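Local structure of triacylglycerol lipase (Clostridium botulinum, 5AH1) at residues Cys133-Tyr138 with Arg189-Leu194. The protein hydrolyses ester bonds as a zinc-binding triacylglycerol lipase of the alpha/beta-hydrolase fold, and also cleaves synthetic polyesters. Sequence-based numbering, arbitrary orientation.
Sequences CELYAY and RTLTQL
Leu191 reaches from its helix to the other and splits its two methyls between neighbouring residues, Leu135 and Tyr136. The tight half is leucine on leucine: Leu191 CD2 lies 3.6 Å from Leu135 CD2 and 3.8 Å from Leu135 CG, with the two side chains crossing at about a right angle. Both leucines hold CG anti to the backbone N (chi1 -180° in Leu135, 177° in Leu191), which carries each branched end toward the opposite helix. The other half is looser. Leu191 CD1 meets Tyr136 at the root of its side chain, 3.9 Å from Tyr136 CB, and the ring then leads away from 189-194; Tyr136 is partly exposed, and its side chain also touches Pro212. Tyr136 and Leu191 are also where the backbones come nearest, 7.3 Å between their CA atoms. The side chains meet through carbon alone. Around this patch Leu135 also packs on Ala120 of strand 117-120, while Thr190 and Leu194 extend the interface to Ala132 and Trp129 of helix 128-140. Helix 183-197 follows strand 176-181 through a GxSxG sequence, consistent with the nucleophile elbow of an alpha/beta-hydrolase, and the contact joins helix 128-140 to this central helix of the fold.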
ATOM      1  N   CYS A 133      -4.765  -8.869   9.189  1.00  6.50           N
ATOM      2  CA  CYS A 133      -5.820  -9.744   9.668  1.00  6.67           C
ATOM      3  C   CYS A 133      -7.038  -9.652   8.765  1.00  6.50           C
ATOM      4  O   CYS A 133      -7.691 -10.652   8.482  1.00  7.22           O
ATOM      5  CB  CYS A 133      -6.213  -9.378  11.101  1.00  6.77           C
ATOM      6  SG  CYS A 133      -4.889  -9.618  12.337  1.00  7.76           S
ATOM      7  N   GLU A 134      -7.354  -8.438   8.326  1.00  6.49           N
ATOM      8  CA  GLU A 134      -8.460  -8.231   7.395  1.00  7.41           C
ATOM      9  C   GLU A 134      -8.168  -8.899   6.053  1.00  7.30           C
ATOM     10  O   GLU A 134      -9.057  -9.510   5.461  1.00  8.30           O
ATOM     11  CB  GLU A 134      -8.733  -6.744   7.245  1.00  7.60           C
ATOM     12  CG  GLU A 134      -9.244  -6.132   8.553  1.00  8.28           C
ATOM     13  CD  GLU A 134      -9.044  -4.638   8.646  1.00  9.41           C
ATOM     14  OE1 GLU A 134      -8.609  -4.000   7.668  1.00 11.91           O
ATOM     15  OE2 GLU A 134      -9.343  -4.081   9.729  1.00  9.14           O
ATOM     16  N   LEU A 135      -6.935  -8.781   5.573  1.00  7.30           N
ATOM     17  CA  LEU A 135      -6.538  -9.390   4.308  1.00  7.18           C
ATOM     18  C   LEU A 135      -6.663 -10.920   4.342  1.00  7.32           C
ATOM     19  O   LEU A 135      -7.166 -11.543   3.399  1.00  8.35           O
ATOM     20  CB  LEU A 135      -5.109  -8.974   3.970  1.00  7.52           C
ATOM     21  CG  LEU A 135      -4.524  -9.507   2.672  1.00  7.53           C
ATOM     22  CD1 LEU A 135      -5.409  -9.168   1.486  1.00  8.94           C
ATOM     23  CD2 LEU A 135      -3.124  -8.942   2.489  1.00  7.64           C
ATOM     24  N   TYR A 136      -6.218 -11.520   5.444  1.00  7.77           N
ATOM     25  CA  TYR A 136      -6.401 -12.949   5.663  1.00  7.41           C
ATOM     26  C   TYR A 136      -7.866 -13.364   5.501  1.00  7.90           C
ATOM     27  O   TYR A 136      -8.187 -14.253   4.708  1.00  9.00           O
ATOM     28  CB  TYR A 136      -5.845 -13.337   7.042  1.00  7.69           C
ATOM     29  CG  TYR A 136      -6.134 -14.761   7.424  1.00  7.92           C
ATOM     30  CD1 TYR A 136      -5.331 -15.804   6.989  1.00  8.69           C
ATOM     31  CD2 TYR A 136      -7.217 -15.067   8.225  1.00  9.82           C
ATOM     32  CE1 TYR A 136      -5.615 -17.114   7.332  1.00  8.91           C
ATOM     33  CE2 TYR A 136      -7.514 -16.368   8.567  1.00  9.29           C
ATOM     34  CZ  TYR A 136      -6.714 -17.394   8.108  1.00 10.33           C
ATOM     35  OH  TYR A 136      -7.002 -18.691   8.462  1.00 12.33           O
ATOM     36  N   ALA A 137      -8.758 -12.683   6.198  1.00  8.18           N
ATOM     37  CA  ALA A 137     -10.177 -13.021   6.120  1.00  8.92           C
ATOM     38  C   ALA A 137     -10.757 -12.725   4.748  1.00  8.33           C
ATOM     39  O   ALA A 137     -11.638 -13.452   4.275  1.00  9.73           O
ATOM     40  CB  ALA A 137     -10.946 -12.278   7.187  1.00  9.19           C
ATOM     41  N   TYR A 138     -10.289 -11.658   4.111  1.00  8.10           N
ATOM     42  CA  TYR A 138     -10.796 -11.286   2.795  1.00  8.51           C
ATOM     43  C   TYR A 138     -10.500 -12.379   1.777  1.00  8.86           C
ATOM     44  O   TYR A 138     -11.291 -12.628   0.861  1.00 10.21           O
ATOM     45  CB  TYR A 138     -10.200  -9.948   2.320  1.00  9.08           C
ATOM     46  CG  TYR A 138     -11.062  -9.285   1.286  1.00  9.60           C
ATOM     47  CD1 TYR A 138     -10.955  -9.625  -0.049  1.00  9.32           C
ATOM     48  CD2 TYR A 138     -12.062  -8.398   1.653  1.00 10.42           C
ATOM     49  CE1 TYR A 138     -11.779  -9.063  -1.001  1.00 10.68           C
ATOM     50  CE2 TYR A 138     -12.895  -7.837   0.707  1.00 11.32           C
ATOM     51  CZ  TYR A 138     -12.744  -8.172  -0.617  1.00 10.70           C
ATOM     52  OH  TYR A 138     -13.588  -7.636  -1.564  1.00 12.34           O
ATOM     53  N   ARG A 189       3.675  -7.666   3.314  1.00  6.44           N
ATOM     54  CA  ARG A 189       4.849  -8.183   4.018  1.00  6.28           C
ATOM     55  C   ARG A 189       4.425  -8.772   5.349  1.00  6.04           C
ATOM     56  O   ARG A 189       4.893  -9.814   5.773  1.00  6.56           O
ATOM     57  CB  ARG A 189       5.889  -7.095   4.237  1.00  6.91           C
ATOM     58  CG  ARG A 189       6.686  -6.660   2.997  1.00  7.12           C
ATOM     59  CD  ARG A 189       7.508  -5.404   3.264  1.00  6.57           C
ATOM     60  NE  ARG A 189       8.283  -5.550   4.499  1.00  6.87           N
ATOM     61  CZ  ARG A 189       8.493  -4.581   5.385  1.00  6.78           C
ATOM     62  NH1 ARG A 189       8.138  -3.337   5.103  1.00  7.45           N
ATOM     63  NH2 ARG A 189       9.102  -4.868   6.519  1.00  7.57           N
ATOM     64  N   THR A 190       3.543  -8.051   6.034  1.00  6.28           N
ATOM     65  CA  THR A 190       3.074  -8.403   7.386  1.00  6.83           C
ATOM     66  C   THR A 190       2.251  -9.696   7.342  1.00  6.38           C
ATOM     67  O   THR A 190       2.440 -10.602   8.154  1.00  7.02           O
ATOM     68  CB  THR A 190       2.242  -7.261   8.001  1.00  7.37           C
ATOM     69  OG1 THR A 190       3.046  -6.081   8.043  1.00  7.45           O
ATOM     70  CG2 THR A 190       1.772  -7.574   9.418  1.00  8.04           C
ATOM     71  N   LEU A 191       1.345  -9.811   6.375  1.00  6.75           N
ATOM     72  CA  LEU A 191       0.588 -11.046   6.225  1.00  6.47           C
ATOM     73  C   LEU A 191       1.524 -12.223   5.973  1.00  6.08           C
ATOM     74  O   LEU A 191       1.350 -13.295   6.555  1.00  6.87           O
ATOM     75  CB  LEU A 191      -0.410 -10.932   5.070  1.00  7.22           C
ATOM     76  CG  LEU A 191      -1.199 -12.217   4.805  1.00  8.26           C
ATOM     77  CD1 LEU A 191      -2.213 -12.466   5.880  1.00  9.94           C
ATOM     78  CD2 LEU A 191      -1.897 -12.197   3.444  1.00  9.82           C
ATOM     79  N   THR A 192       2.521 -12.034   5.122  1.00  7.05           N
ATOM     80  CA  THR A 192       3.429 -13.125   4.777  1.00  7.53           C
ATOM     81  C   THR A 192       4.230 -13.570   6.014  1.00  6.64           C
ATOM     82  O   THR A 192       4.413 -14.761   6.267  1.00  7.03           O
ATOM     83  CB  THR A 192       4.349 -12.716   3.612  1.00  8.67           C
ATOM     84  OG1 THR A 192       3.541 -12.391   2.472  1.00  8.25           O
ATOM     85  CG2 THR A 192       5.298 -13.836   3.263  1.00  9.66           C
ATOM     86  N   GLN A 193       4.605 -12.609   6.858  1.00  7.01           N
ATOM     87  CA  GLN A 193       5.318 -12.882   8.097  1.00  7.35           C
ATOM     88  C   GLN A 193       4.451 -13.714   9.042  1.00  6.97           C
ATOM     89  O   GLN A 193       4.877 -14.732   9.588  1.00  7.82           O
ATOM     90  CB  GLN A 193       5.715 -11.574   8.771  1.00  7.71           C
ATOM     91  CG  GLN A 193       6.324 -11.755  10.148  1.00  8.00           C
ATOM     92  CD  GLN A 193       7.681 -12.394  10.119  1.00  8.94           C
ATOM     93  OE1 GLN A 193       8.453 -12.234   9.165  1.00  8.76           O
ATOM     94  NE2 GLN A 193       7.976 -13.149  11.163  1.00  9.53           N
ATOM     95  N   LEU A 194       3.217 -13.265   9.246  1.00  6.50           N
ATOM     96  CA  LEU A 194       2.301 -13.961  10.133  1.00  7.06           C
ATOM     97  C   LEU A 194       1.956 -15.358   9.615  1.00  7.38           C
ATOM     98  O   LEU A 194       1.970 -16.325  10.373  1.00  7.82           O
ATOM     99  CB  LEU A 194       1.027 -13.129  10.335  1.00  7.64           C
ATOM    100  CG  LEU A 194       1.206 -11.891  11.227  1.00  8.54           C
ATOM    101  CD1 LEU A 194      -0.024 -11.018  11.197  1.00  9.79           C
ATOM    102  CD2 LEU A 194       1.536 -12.270  12.676  1.00  8.87           C
TER